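Local atomic coordinates of fumarase E (Shigella flexneri 2a str. 2457T, PDB entry 3C8G), a protein that probably catalyses the addition of water to fumarate to form malate, as a homodimeric member of the MtlR/FumE family. Residues Q39-P42 against S43-V46; D68-D71 against V72-L76. One frame throughout, in Å; residues are numbered along the deposited sequence.

Interaction 1. Residues Q39-P42 against S43-V46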
loop_
_atom_site.group_PDB
_atom_site.type_symbol
_atom_site.label_atom_id
_atom_site.label_comp_id
_atom_site.label_asym_id
_atom_site.label_seq_id
_atom_site.Cartn_x
_atom_site.Cartn_y
_atom_site.Cartn_z
ATOM N N GLN B 39 -13.863 1.756 4.478
ATOM C CA GLN B 39 -14.946 0.801 4.202
ATOM C C GLN B 39 -14.894 0.390 2.726
ATOM O O GLN B 39 -15.228 -0.742 2.393
ATOM C CB GLN B 39 -16.352 1.340 4.581
ATOM C CG GLN B 39 -16.354 2.535 5.553
ATOM C CD GLN B 39 -17.384 2.460 6.706
ATOM O OE1 GLN B 39 -18.586 2.686 6.513
ATOM N NE2 GLN B 39 -16.891 2.190 7.919
ATOM N N PHE B 40 -14.448 1.298 1.863
ATOM C CA PHE B 40 -14.337 1.053 0.430
ATOM C C PHE B 40 -13.220 0.084 0.080
ATOM O O PHE B 40 -13.384 -0.748 -0.786
ATOM C CB PHE B 40 -14.115 2.376 -0.308
ATOM C CG PHE B 40 -14.016 2.241 -1.811
ATOM C CD1 PHE B 40 -12.778 2.089 -2.431
ATOM C CD2 PHE B 40 -15.161 2.299 -2.607
ATOM C CE1 PHE B 40 -12.691 1.971 -3.819
ATOM C CE2 PHE B 40 -15.091 2.177 -3.998
ATOM C CZ PHE B 40 -13.866 2.020 -4.605
ATOM N N LEU B 41 -12.089 0.202 0.756
ATOM C CA LEU B 41 -10.893 -0.595 0.439
ATOM C C LEU B 41 -11.086 -2.105 0.124
ATOM O O LEU B 41 -10.480 -2.603 -0.822
ATOM C CB LEU B 41 -9.816 -0.376 1.518
ATOM C CG LEU B 41 -8.617 0.600 1.421
ATOM C CD1 LEU B 41 -8.655 1.684 0.324
ATOM C CD2 LEU B 41 -8.356 1.223 2.800
ATOM N N PRO B 42 -11.917 -2.837 0.911
ATOM C CA PRO B 42 -12.235 -4.244 0.568
ATOM C C PRO B 42 -12.644 -4.464 -0.882
ATOM O O PRO B 42 -12.335 -5.512 -1.454
ATOM C CB PRO B 42 -13.419 -4.575 1.478
ATOM C CG PRO B 42 -13.241 -3.663 2.661
ATOM C CD PRO B 42 -12.561 -2.422 2.175
ATOM N N SER B 43 -13.338 -3.474 -1.446
ATOM C CA SER B 43 -13.795 -3.466 -2.844
ATOM C C SER B 43 -12.688 -3.728 -3.827
ATOM O O SER B 43 -12.949 -4.185 -4.937
ATOM C CB SER B 43 -14.356 -2.101 -3.208
ATOM O OG SER B 43 -15.743 -2.126 -3.115
ATOM N N LEU B 44 -11.463 -3.390 -3.441
ATOM C CA LEU B 44 -10.345 -3.487 -4.353
ATOM C C LEU B 44 -9.792 -4.884 -4.368
ATOM O O LEU B 44 -8.941 -5.211 -5.179
ATOM C CB LEU B 44 -9.229 -2.561 -3.904
ATOM C CG LEU B 44 -9.605 -1.112 -3.743
ATOM C CD1 LEU B 44 -8.588 -0.489 -2.796
ATOM C CD2 LEU B 44 -9.629 -0.443 -5.112
ATOM N N PHE B 45 -10.255 -5.698 -3.436
ATOM C CA PHE B 45 -9.615 -6.961 -3.175
ATOM C C PHE B 45 -10.570 -8.140 -3.342
ATOM O O PHE B 45 -11.788 -8.008 -3.201
ATOM C CB PHE B 45 -9.016 -6.932 -1.772
ATOM C CG PHE B 45 -7.999 -5.831 -1.556
ATOM C CD1 PHE B 45 -6.929 -5.651 -2.441
ATOM C CD2 PHE B 45 -8.076 -5.003 -0.437
ATOM C CE1 PHE B 45 -5.966 -4.646 -2.222
ATOM C CE2 PHE B 45 -7.110 -4.009 -0.218
ATOM C CZ PHE B 45 -6.057 -3.842 -1.118
ATOM N N VAL B 46 -9.992 -9.284 -3.655
ATOM C CA VAL B 46 -10.691 -10.543 -3.798
ATOM C C VAL B 46 -11.572 -10.830 -2.574
ATOM O O VAL B 46 -11.116 -10.677 -1.444
ATOM C CB VAL B 46 -9.635 -11.649 -4.016
ATOM C CG1 VAL B 46 -10.215 -13.055 -3.875
ATOM C CG2 VAL B 46 -8.953 -11.452 -5.371
#

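Interaction 2. Residues D68-D71 against V72-L76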
loop_
_atom_site.group_PDB
_atom_site.type_symbol
_atom_site.label_atom_id
_atom_site.label_comp_id
_atom_site.label_asym_id
_atom_site.label_seq_id
_atom_site.Cartn_x
_atom_site.Cartn_y
_atom_site.Cartn_z
ATOM N N ASP B 68 -3.858 2.454 6.902
ATOM C CA ASP B 68 -4.611 3.259 7.877
ATOM C C ASP B 68 -4.037 4.693 7.825
ATOM O O ASP B 68 -3.591 5.254 8.834
ATOM C CB ASP B 68 -4.497 2.644 9.291
ATOM C CG ASP B 68 -5.667 3.026 10.224
ATOM O OD1 ASP B 68 -6.491 3.924 9.888
ATOM O OD2 ASP B 68 -5.752 2.409 11.318
ATOM N N ASP B 69 -4.025 5.254 6.621
ATOM C CA ASP B 69 -3.511 6.591 6.363
ATOM C C ASP B 69 -4.240 7.099 5.116
ATOM O O ASP B 69 -4.058 6.555 4.028
ATOM C CB ASP B 69 -2.005 6.511 6.131
ATOM C CG ASP B 69 -1.369 7.854 5.776
ATOM O OD1 ASP B 69 -0.621 8.389 6.623
ATOM O OD2 ASP B 69 -1.563 8.366 4.650
ATOM N N ILE B 70 -5.070 8.128 5.265
ATOM C CA ILE B 70 -5.893 8.582 4.142
ATOM C C ILE B 70 -5.116 8.826 2.850
ATOM O O ILE B 70 -5.607 8.552 1.779
ATOM C CB ILE B 70 -6.821 9.788 4.508
ATOM C CG1 ILE B 70 -8.044 9.802 3.593
ATOM C CG2 ILE B 70 -6.072 11.117 4.489
ATOM C CD1 ILE B 70 -9.243 10.564 4.181
ATOM N N ASP B 71 -3.891 9.310 2.949
ATOM C CA ASP B 71 -3.128 9.630 1.742
ATOM C C ASP B 71 -2.801 8.354 0.950
ATOM O O ASP B 71 -3.184 8.249 -0.232
ATOM C CB ASP B 71 -1.866 10.443 2.067
ATOM C CG ASP B 71 -2.150 11.684 2.933
ATOM O OD1 ASP B 71 -3.235 12.310 2.807
ATOM O OD2 ASP B 71 -1.256 12.042 3.745
ATOM N N VAL B 72 -2.131 7.382 1.592
ATOM C CA VAL B 72 -1.709 6.156 0.900
ATOM C C VAL B 72 -2.928 5.366 0.439
ATOM O O VAL B 72 -2.956 4.854 -0.693
ATOM C CB VAL B 72 -0.665 5.267 1.677
ATOM C CG1 VAL B 72 0.146 6.085 2.681
ATOM C CG2 VAL B 72 -1.319 4.089 2.349
ATOM N N ALA B 73 -3.955 5.311 1.282
ATOM C CA ALA B 73 -5.257 4.766 0.861
ATOM C C ALA B 73 -5.842 5.416 -0.421
ATOM O O ALA B 73 -6.345 4.713 -1.306
ATOM C CB ALA B 73 -6.239 4.861 1.981
ATOM N N LEU B 74 -5.796 6.749 -0.506
ATOM C CA LEU B 74 -6.335 7.463 -1.666
ATOM C C LEU B 74 -5.500 7.128 -2.877
ATOM O O LEU B 74 -6.013 6.685 -3.908
ATOM C CB LEU B 74 -6.303 8.974 -1.467
ATOM C CG LEU B 74 -7.502 9.651 -0.848
ATOM C CD1 LEU B 74 -7.125 11.106 -0.561
ATOM C CD2 LEU B 74 -8.714 9.541 -1.771
ATOM N N ARG B 75 -4.205 7.333 -2.735
ATOM C CA ARG B 75 -3.291 6.989 -3.796
ATOM C C ARG B 75 -3.505 5.552 -4.290
ATOM O O ARG B 75 -3.510 5.327 -5.503
ATOM C CB ARG B 75 -1.862 7.267 -3.365
ATOM C CG ARG B 75 -1.610 8.754 -3.363
ATOM C CD ARG B 75 -0.208 9.089 -2.996
ATOM N NE ARG B 75 -0.112 9.542 -1.613
ATOM C CZ ARG B 75 0.734 10.482 -1.202
ATOM N NH1 ARG B 75 1.530 11.089 -2.073
ATOM N NH2 ARG B 75 0.779 10.822 0.070
ATOM N N LEU B 76 -3.754 4.603 -3.378
ATOM C CA LEU B 76 -3.985 3.206 -3.792
ATOM C C LEU B 76 -5.209 3.111 -4.709
ATOM O O LEU B 76 -5.130 2.551 -5.797
ATOM C CB LEU B 76 -4.126 2.258 -2.589
ATOM C CG LEU B 76 -3.467 0.872 -2.607
ATOM C CD1 LEU B 76 -4.376 -0.170 -2.004
ATOM C CD2 LEU B 76 -3.059 0.417 -3.964
#

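Interaction 1. Residues Q39-P42 against S43-V46
Chi1 of F40 (-179°) turns the ring away from its own backbone N, and chi1 of L44 (-56°) sets CG beside the backbone N, and the two side chains meet across the turn at about a right angle, with F40 CE1 4.1 Å from L44 CD2. Helix 29-40 gives way here to a short 3-10 turn before the chain leaves towards helix 50-55. Three successive i to i+3 bonds define that turn: S43 N to F40 O (2.8 Å), L44 N to L41 O (2.9 Å) and F45 N to P42 O (2.9 Å). P42 suits the turn because its ring restrains phi and its nitrogen has no hydrogen to give. Small S43 sets its CB over the centre of one face of the F40 ring, a CH-pi contact 4.3 Å from the centroid and 4° off the normal. The branched ends of L41 and L44 fill the apolar flank of the turn, CD1 of L41 meeting CD1 of L44 at 3.8 Å; L41 is the buried one, and with F40 it also rests on I77 of helix 70-79. F45, leaving the turn, packs on L76 and on a neighbouring subunit; its CD2 lies 3.4 Å from L41 O, approached obliquely to the ring.

Interaction 2. Residues D68-D71 against V72-L76
The N-cap of helix 70-79 is D69, whose short carboxylate is well suited to standing in for the acceptors that the first turn of a helix lacks. Its CG lies opposite the backbone N (chi1 177°), which swings OD2 back over the turn to take V72 N at 3.3 Å, on the anti side of the carboxylate and 21° out of its plane. D71 N gives the same oxygen a second, weak bond at 3.0 Å, and the N-H groups at the helix start would probably stabilise the negative charge. V72 CG1 packs 3.5 Å from D69 OD2. Regular alpha-helical bonding starts at once, with A73 N to D69 O (3.0 Å), and this helix packs on both helix 29-40 and helix 85-103: small A73 packs on I37 of helix 29-40, while branched I70 and L74 each touch both helices. On the flank, R75 runs alongside D71 and brings NH2 edge-on to D71 CB at 3.3 Å, the carboxylate and guanidinium planes 77° apart. No salt bridge forms, since NH2 of R75 stays 4.4 Å from OD2 of D71; the carboxylate instead bonds S95 OG through OD1 and H99 NE2 through OD2.

Overall arrangement
The two contacts treat opposite helix ends: interaction 1 finishes helix 29-40, whereas interaction 2 starts helix 70-79, and the two helices pack against each other. Their centres lie about 13 Å apart, yet they touch, F45 CZ meeting L76 CD1 at 4.1 Å. Both are partly buried. Interaction 1, its centre about 19 Å from that of the chain, is the more superficial, with P42 and S43 exposed, and relies on main-chain turns and apolar contacts. Interaction 2, its centre about 13 Å away, has I70, A73 and L74 buried and no exposed residue among those that touch; it adds D69, which caps its own helix, and D71, which bonds to helix 85-103. Both reach the other subunit.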